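Local coordinates for putative transcription regulator (Lactobacillus plantarum WCFS1, PDB 3COL), which probably acts as a TetR-family transcription regulator, binding DNA as a dimer through an N-terminal helix-turn-helix domain, at the interface of chains A and B. Residues are numbered along the deposited sequence; one frame, centred on the assembly and turned at random. Chains: chain A/B, Putative transcription regulator.

Contact 1 and contact 2 are twin patches of one two-fold symmetric interface, their C-alpha centres about 23 Å apart. Contact 1 sets B:Pro151, B:Ser153 and B:Leu154 against A:His166, A:Asn169 and A:Tyr175, and contact 2 does so with the chains exchanged, so helix 152-171 of each chain gives its start to one contact and its later turns to the other. Contact 1 is described out to A:Tyr180, A:Ile185 and B:Leu150, contact 2 to B:Thr162 and B:Thr165; by symmetry each has its counterpart. Together they pin both ends of the helix pair, as expected of a TetR-family dimer interface.

Contact 1: the interface of chains A and B. Residues chain A 166, 169, 175, 180, 185; chain B 150-151, 153-154.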
ATOM      1  N   HIS A 166       1.565   0.165   9.874  1.00  4.08           N
ATOM      2  CA  HIS A 166       2.022   0.146  11.262  1.00  4.19           C
ATOM      3  C   HIS A 166       3.470   0.671  11.330  1.00  4.08           C
ATOM      4  O   HIS A 166       3.805   1.469  12.187  1.00  4.05           O
ATOM      5  CB  HIS A 166       1.879  -1.300  11.795  1.00  2.87           C
ATOM      6  CG  HIS A 166       2.304  -1.485  13.226  1.00  5.30           C
ATOM      7  ND1 HIS A 166       1.822  -0.708  14.261  1.00  5.00           N
ATOM      8  CD2 HIS A 166       3.131  -2.394  13.795  1.00  2.00           C
ATOM      9  CE1 HIS A 166       2.349  -1.119  15.404  1.00  4.22           C
ATOM     10  NE2 HIS A 166       3.149  -2.138  15.149  1.00  4.65           N
ATOM     11  N   ASN A 169       3.528   4.413  10.545  1.00  4.39           N
ATOM     12  CA  ASN A 169       2.948   5.101  11.717  1.00  4.22           C
ATOM     13  C   ASN A 169       4.018   5.326  12.785  1.00  4.08           C
ATOM     14  O   ASN A 169       4.093   6.406  13.412  1.00  3.98           O
ATOM     15  CB  ASN A 169       1.796   4.296  12.351  1.00  2.96           C
ATOM     16  CG  ASN A 169       0.463   4.426  11.616  1.00  3.17           C
ATOM     17  OD1 ASN A 169       0.254   5.321  10.810  1.00  3.54           O
ATOM     18  ND2 ASN A 169      -0.464   3.487  11.911  1.00  2.30           N
ATOM     19  N   TYR A 175       2.848   6.767  17.338  1.00  4.47           N
ATOM     20  CA  TYR A 175       2.855   6.055  18.613  1.00  4.26           C
ATOM     21  C   TYR A 175       4.208   5.362  18.683  1.00  5.42           C
ATOM     22  O   TYR A 175       4.938   5.323  17.657  1.00  5.22           O
ATOM     23  CB  TYR A 175       1.655   5.084  18.747  1.00  3.50           C
ATOM     24  CG  TYR A 175       1.392   4.186  17.544  1.00  4.05           C
ATOM     25  CD1 TYR A 175       0.396   4.511  16.617  1.00  3.23           C
ATOM     26  CD2 TYR A 175       2.130   2.999  17.334  1.00  3.62           C
ATOM     27  CE1 TYR A 175       0.140   3.700  15.499  1.00  4.88           C
ATOM     28  CE2 TYR A 175       1.870   2.163  16.198  1.00  2.00           C
ATOM     29  CZ  TYR A 175       0.882   2.535  15.302  1.00  3.56           C
ATOM     30  OH  TYR A 175       0.577   1.746  14.207  1.00  4.45           O
ATOM     31  N   TYR A 180       1.925  -1.285  20.562  1.00  5.79           N
ATOM     32  CA  TYR A 180       1.219  -2.535  20.186  1.00  5.82           C
ATOM     33  C   TYR A 180       2.185  -3.669  20.081  1.00  5.80           C
ATOM     34  O   TYR A 180       3.348  -3.463  19.758  1.00  6.95           O
ATOM     35  CB  TYR A 180       0.499  -2.371  18.825  1.00  5.03           C
ATOM     36  CG  TYR A 180      -0.505  -1.246  18.894  1.00  5.52           C
ATOM     37  CD1 TYR A 180      -1.796  -1.453  19.447  1.00  4.65           C
ATOM     38  CD2 TYR A 180      -0.151   0.046  18.450  1.00  2.62           C
ATOM     39  CE1 TYR A 180      -2.703  -0.401  19.549  1.00  3.40           C
ATOM     40  CE2 TYR A 180      -1.056   1.104  18.539  1.00  2.37           C
ATOM     41  CZ  TYR A 180      -2.309   0.886  19.073  1.00  3.98           C
ATOM     42  OH  TYR A 180      -3.163   1.970  19.130  1.00  5.69           O
ATOM     43  N   ILE A 185      -1.364  -6.688  16.441  1.00  4.87           N
ATOM     44  CA  ILE A 185      -1.430  -6.460  15.002  1.00  4.95           C
ATOM     45  C   ILE A 185      -1.810  -7.747  14.264  1.00  4.98           C
ATOM     46  O   ILE A 185      -2.623  -7.729  13.320  1.00  5.45           O
ATOM     47  CB  ILE A 185      -0.070  -5.929  14.489  1.00  6.52           C
ATOM     48  CG1 ILE A 185       0.387  -4.676  15.264  1.00  5.38           C
ATOM     49  CG2 ILE A 185      -0.097  -5.722  12.951  1.00  5.76           C
ATOM     50  CD1 ILE A 185      -0.663  -3.510  15.284  1.00  8.01           C
TER
ATOM     51  N   LEU B 150      -7.325  -0.537  17.808  1.00  5.00           N
ATOM     52  CA  LEU B 150      -6.140  -0.445  16.934  1.00  5.08           C
ATOM     53  C   LEU B 150      -6.170   0.970  16.369  1.00  5.36           C
ATOM     54  O   LEU B 150      -7.228   1.602  16.384  1.00  6.04           O
ATOM     55  CB  LEU B 150      -6.201  -1.497  15.794  1.00  3.37           C
ATOM     56  CG  LEU B 150      -5.778  -2.931  16.218  1.00  2.70           C
ATOM     57  CD1 LEU B 150      -5.853  -3.953  15.061  1.00  2.00           C
ATOM     58  CD2 LEU B 150      -4.355  -2.944  16.811  1.00  2.00           C
ATOM     59  N   PRO B 151      -5.018   1.474  15.874  1.00  5.56           N
ATOM     60  CA  PRO B 151      -5.066   2.797  15.243  1.00  5.31           C
ATOM     61  C   PRO B 151      -6.150   2.861  14.144  1.00  5.72           C
ATOM     62  O   PRO B 151      -6.312   1.930  13.334  1.00  5.57           O
ATOM     63  CB  PRO B 151      -3.661   2.962  14.641  1.00  3.93           C
ATOM     64  CG  PRO B 151      -2.791   2.041  15.388  1.00  4.67           C
ATOM     65  CD  PRO B 151      -3.662   0.892  15.877  1.00  4.97           C
ATOM     66  N   SER B 153      -5.883   4.433  11.437  1.00  6.54           N
ATOM     67  CA  SER B 153      -5.166   4.225  10.180  1.00  6.29           C
ATOM     68  C   SER B 153      -5.064   2.754   9.755  1.00  5.75           C
ATOM     69  O   SER B 153      -5.017   2.488   8.575  1.00  6.15           O
ATOM     70  CB  SER B 153      -3.762   4.826  10.230  1.00  6.38           C
ATOM     71  OG  SER B 153      -3.030   4.322  11.342  1.00  6.23           O
ATOM     72  N   LEU B 154      -4.984   1.834  10.716  1.00  6.04           N
ATOM     73  CA  LEU B 154      -4.968   0.396  10.431  1.00  7.00           C
ATOM     74  C   LEU B 154      -6.333  -0.109   9.952  1.00  6.35           C
ATOM     75  O   LEU B 154      -6.388  -0.935   9.053  1.00  6.49           O
ATOM     76  CB  LEU B 154      -4.479  -0.426  11.632  1.00  6.46           C
ATOM     77  CG  LEU B 154      -3.007  -0.315  12.058  1.00  8.59           C
ATOM     78  CD1 LEU B 154      -2.575  -1.554  12.882  1.00 10.08           C
ATOM     79  CD2 LEU B 154      -2.076  -0.128  10.922  1.00 11.54           C
TER
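The loop residues B:Leu150 and B:Pro151 and the first turn of helix 152-171 of chain B pack against chain A, meeting the later turns of its helix 152-171, the loop that carries A:Tyr175 and A:Tyr180, and helix 182-193. B:Pro151, with 58 Å² hidden, fits into the corner formed by the two tyrosines. Its CG comes to the rim of A:Tyr175, 3.4 Å from CE1, the two side chains running roughly perpendicular. Its CD lies over one face of A:Tyr180, displaced toward the hydroxyl end, 3.5 Å from CZ. The aromatic rings also brace each other, since CE2 of A:Tyr180 stands over the centre of the A:Tyr175 ring.

Beside this apolar wedge runs a polar chain. The amide nitrogen ND2 of A:Asn169 donates to the hydroxyl OG of B:Ser153 at 2.8 Å, with the oxygen tilted 20° from the amide plane. The same ND2 donates to OH of A:Tyr175 at 3.1 Å, this time nearly within the amide plane, and that phenol oxygen is also hydrogen-bonded to ND1 of A:His166 at 2.8 Å. Both N-H groups of the amide are thereby engaged, which is likely to fix its flip. A leucine in place of A:Asn169 would probably leave B:Ser153 without its partner across the interface and A:Tyr175 less firmly oriented.

On the other flank CD1 of A:Ile185 reaches CD1 of B:Leu154 at 3.6 Å. The two torsions of A:Ile185 (chi1 -54°, chi2 -55°) together lay this methyl over the centre of the A:His166 ring, and CD2 of B:Leu150 touches the same methyl at 4.0 Å. The patch thus lies where the start of one interface helix is received by the far end of its mate and by the last helix of chain A, in what is likely the ligand-binding and dimerisation domain of a TetR-type fold.

Contact 2: the interface of chains A and B. Residues chain A 151, 153-154; chain B 162, 165-166, 169, 175.
A:Leu154, at the start of helix 152-171 of chain A, is laid against helix 152-171 of chain B with 54 Å² hidden. Its CD2 methyl meets CG2 of B:Thr165 at 3.7 Å, the two side chains passing antiparallel, methyl beside methyl. B:Thr165 offers carbon here because its CG2 is anti to the backbone N, with OG1 instead beside that nitrogen (chi1 -53°). CG2 also comes within 3.7 Å of the backbone O of A:Ser153, so the threonine methyl is fitted against both the leucine and the main chain of the opposing helix. The same CD2 of A:Leu154 lies 3.9 Å from CB of B:Thr165, and it further approaches ND2 of B:Asn169, bringing the aliphatic contact up to the polar one.

A:Ser153, with 36 Å² hidden, makes that polar contact. Its side chain is turned (chi1 57°) to point OG at the asparagine, and OG accepts a hydrogen bond of 2.8 Å from ND2 of B:Asn169, bent to 153° at the hydrogen and tilted from the amide plane. Behind B:Asn169 the links to B:Tyr175 and B:His166 repeat those of contact 1 with the chains exchanged. This second shell is likely to hold the amide with its nitrogen toward the serine.

The rim contact of B:Tyr175 with A:Pro151 is likewise the twin of the one in contact 1. Toward the other end a water bridges the chains, 2.7 Å from the backbone O of A:Leu154. Its longer leg, 3.2 Å, runs to the hydroxyl OG1 of B:Thr162. The patch runs from the loop after helix 152-171 of chain B back along that helix toward its middle, facing the first turn of the matching helix in chain A.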
ATOM      1  N   PRO A 151      -8.231 -14.761  -3.275  1.00  2.95           N
ATOM      2  CA  PRO A 151      -6.965 -14.802  -3.981  1.00  3.03           C
ATOM      3  C   PRO A 151      -5.779 -14.651  -3.054  1.00  2.66           C
ATOM      4  O   PRO A 151      -5.818 -13.930  -2.030  1.00  2.00           O
ATOM      5  CB  PRO A 151      -7.033 -13.617  -4.957  1.00  2.25           C
ATOM      6  CG  PRO A 151      -8.480 -13.267  -5.056  1.00  5.11           C
ATOM      7  CD  PRO A 151      -9.104 -13.658  -3.752  1.00  3.59           C
ATOM      8  N   SER A 153      -3.307 -12.973  -3.556  1.00  2.11           N
ATOM      9  CA  SER A 153      -2.852 -11.569  -3.538  1.00  2.00           C
ATOM     10  C   SER A 153      -3.586 -10.776  -2.456  1.00  2.05           C
ATOM     11  O   SER A 153      -3.038  -9.795  -1.929  1.00  2.00           O
ATOM     12  CB  SER A 153      -3.064 -10.895  -4.920  1.00  2.00           C
ATOM     13  OG  SER A 153      -4.431 -10.973  -5.303  1.00  2.00           O
ATOM     14  N   LEU A 154      -4.822 -11.188  -2.129  1.00  2.00           N
ATOM     15  CA  LEU A 154      -5.578 -10.522  -1.059  1.00  2.00           C
ATOM     16  C   LEU A 154      -5.060 -10.843   0.346  1.00  2.00           C
ATOM     17  O   LEU A 154      -4.991  -9.966   1.208  1.00  2.00           O
ATOM     18  CB  LEU A 154      -7.078 -10.830  -1.120  1.00  2.02           C
ATOM     19  CG  LEU A 154      -7.983 -10.282  -2.233  1.00  6.28           C
ATOM     20  CD1 LEU A 154      -9.409  -9.932  -1.720  1.00  7.79           C
ATOM     21  CD2 LEU A 154      -7.417  -9.143  -2.882  1.00  6.10           C
TER
ATOM     22  N   THR B 162      -7.333  -3.578   0.745  1.00  7.46           N
ATOM     23  CA  THR B 162      -8.039  -4.781   0.265  1.00  8.35           C
ATOM     24  C   THR B 162      -8.846  -4.469  -1.011  1.00  8.07           C
ATOM     25  O   THR B 162      -8.762  -5.187  -2.031  1.00  9.32           O
ATOM     26  CB  THR B 162      -8.969  -5.344   1.350  1.00  8.23           C
ATOM     27  OG1 THR B 162      -8.174  -5.698   2.477  1.00 10.32           O
ATOM     28  CG2 THR B 162      -9.676  -6.607   0.900  1.00  9.83           C
ATOM     29  N   THR B 165      -6.308  -3.741  -3.999  1.00  6.67           N
ATOM     30  CA  THR B 165      -5.781  -4.966  -4.581  1.00  7.16           C
ATOM     31  C   THR B 165      -6.806  -5.687  -5.447  1.00  6.12           C
ATOM     32  O   THR B 165      -6.469  -6.191  -6.488  1.00  6.95           O
ATOM     33  CB  THR B 165      -5.326  -5.920  -3.457  1.00  7.90           C
ATOM     34  OG1 THR B 165      -4.428  -5.202  -2.617  1.00  8.26           O
ATOM     35  CG2 THR B 165      -4.581  -7.133  -4.043  1.00  9.17           C
ATOM     36  N   HIS B 166      -8.060  -5.731  -5.009  1.00  6.00           N
ATOM     37  CA  HIS B 166      -9.121  -6.443  -5.720  1.00  6.33           C
ATOM     38  C   HIS B 166      -9.445  -5.727  -7.041  1.00  6.63           C
ATOM     39  O   HIS B 166      -9.496  -6.352  -8.100  1.00  5.74           O
ATOM     40  CB  HIS B 166     -10.330  -6.511  -4.807  1.00  6.68           C
ATOM     41  CG  HIS B 166     -11.554  -7.118  -5.423  1.00  8.64           C
ATOM     42  ND1 HIS B 166     -11.583  -8.398  -5.923  1.00  7.42           N
ATOM     43  CD2 HIS B 166     -12.816  -6.641  -5.542  1.00  7.96           C
ATOM     44  CE1 HIS B 166     -12.807  -8.681  -6.337  1.00  8.22           C
ATOM     45  NE2 HIS B 166     -13.573  -7.630  -6.126  1.00  7.77           N
ATOM     46  N   ASN B 169      -6.572  -6.218  -9.294  1.00  7.01           N
ATOM     47  CA  ASN B 169      -6.639  -7.606  -9.802  1.00  7.14           C
ATOM     48  C   ASN B 169      -7.602  -7.731 -10.962  1.00  6.42           C
ATOM     49  O   ASN B 169      -7.301  -8.381 -11.945  1.00  7.33           O
ATOM     50  CB  ASN B 169      -7.100  -8.607  -8.767  1.00  6.35           C
ATOM     51  CG  ASN B 169      -6.034  -8.970  -7.772  1.00  9.94           C
ATOM     52  OD1 ASN B 169      -4.840  -8.749  -7.992  1.00  9.83           O
ATOM     53  ND2 ASN B 169      -6.468  -9.573  -6.662  1.00  6.29           N
ATOM     54  N   TYR B 175      -8.813 -12.164 -12.601  1.00  8.38           N
ATOM     55  CA  TYR B 175     -10.085 -12.882 -12.573  1.00  7.93           C
ATOM     56  C   TYR B 175     -11.180 -11.908 -13.007  1.00  8.40           C
ATOM     57  O   TYR B 175     -10.951 -10.699 -13.065  1.00  7.74           O
ATOM     58  CB  TYR B 175     -10.391 -13.466 -11.185  1.00  7.93           C
ATOM     59  CG  TYR B 175     -10.114 -12.521  -9.998  1.00  7.79           C
ATOM     60  CD1 TYR B 175      -8.968 -12.662  -9.227  1.00  5.76           C
ATOM     61  CD2 TYR B 175     -10.999 -11.473  -9.688  1.00  7.30           C
ATOM     62  CE1 TYR B 175      -8.716 -11.797  -8.162  1.00  8.41           C
ATOM     63  CE2 TYR B 175     -10.783 -10.623  -8.612  1.00  6.36           C
ATOM     64  CZ  TYR B 175      -9.643 -10.793  -7.848  1.00  8.19           C
ATOM     65  OH  TYR B 175      -9.413  -9.945  -6.771  1.00 11.61           O
TER
HETATM   66  O   HOH W   1      -5.991  -7.508   0.929  1.00 15.44           O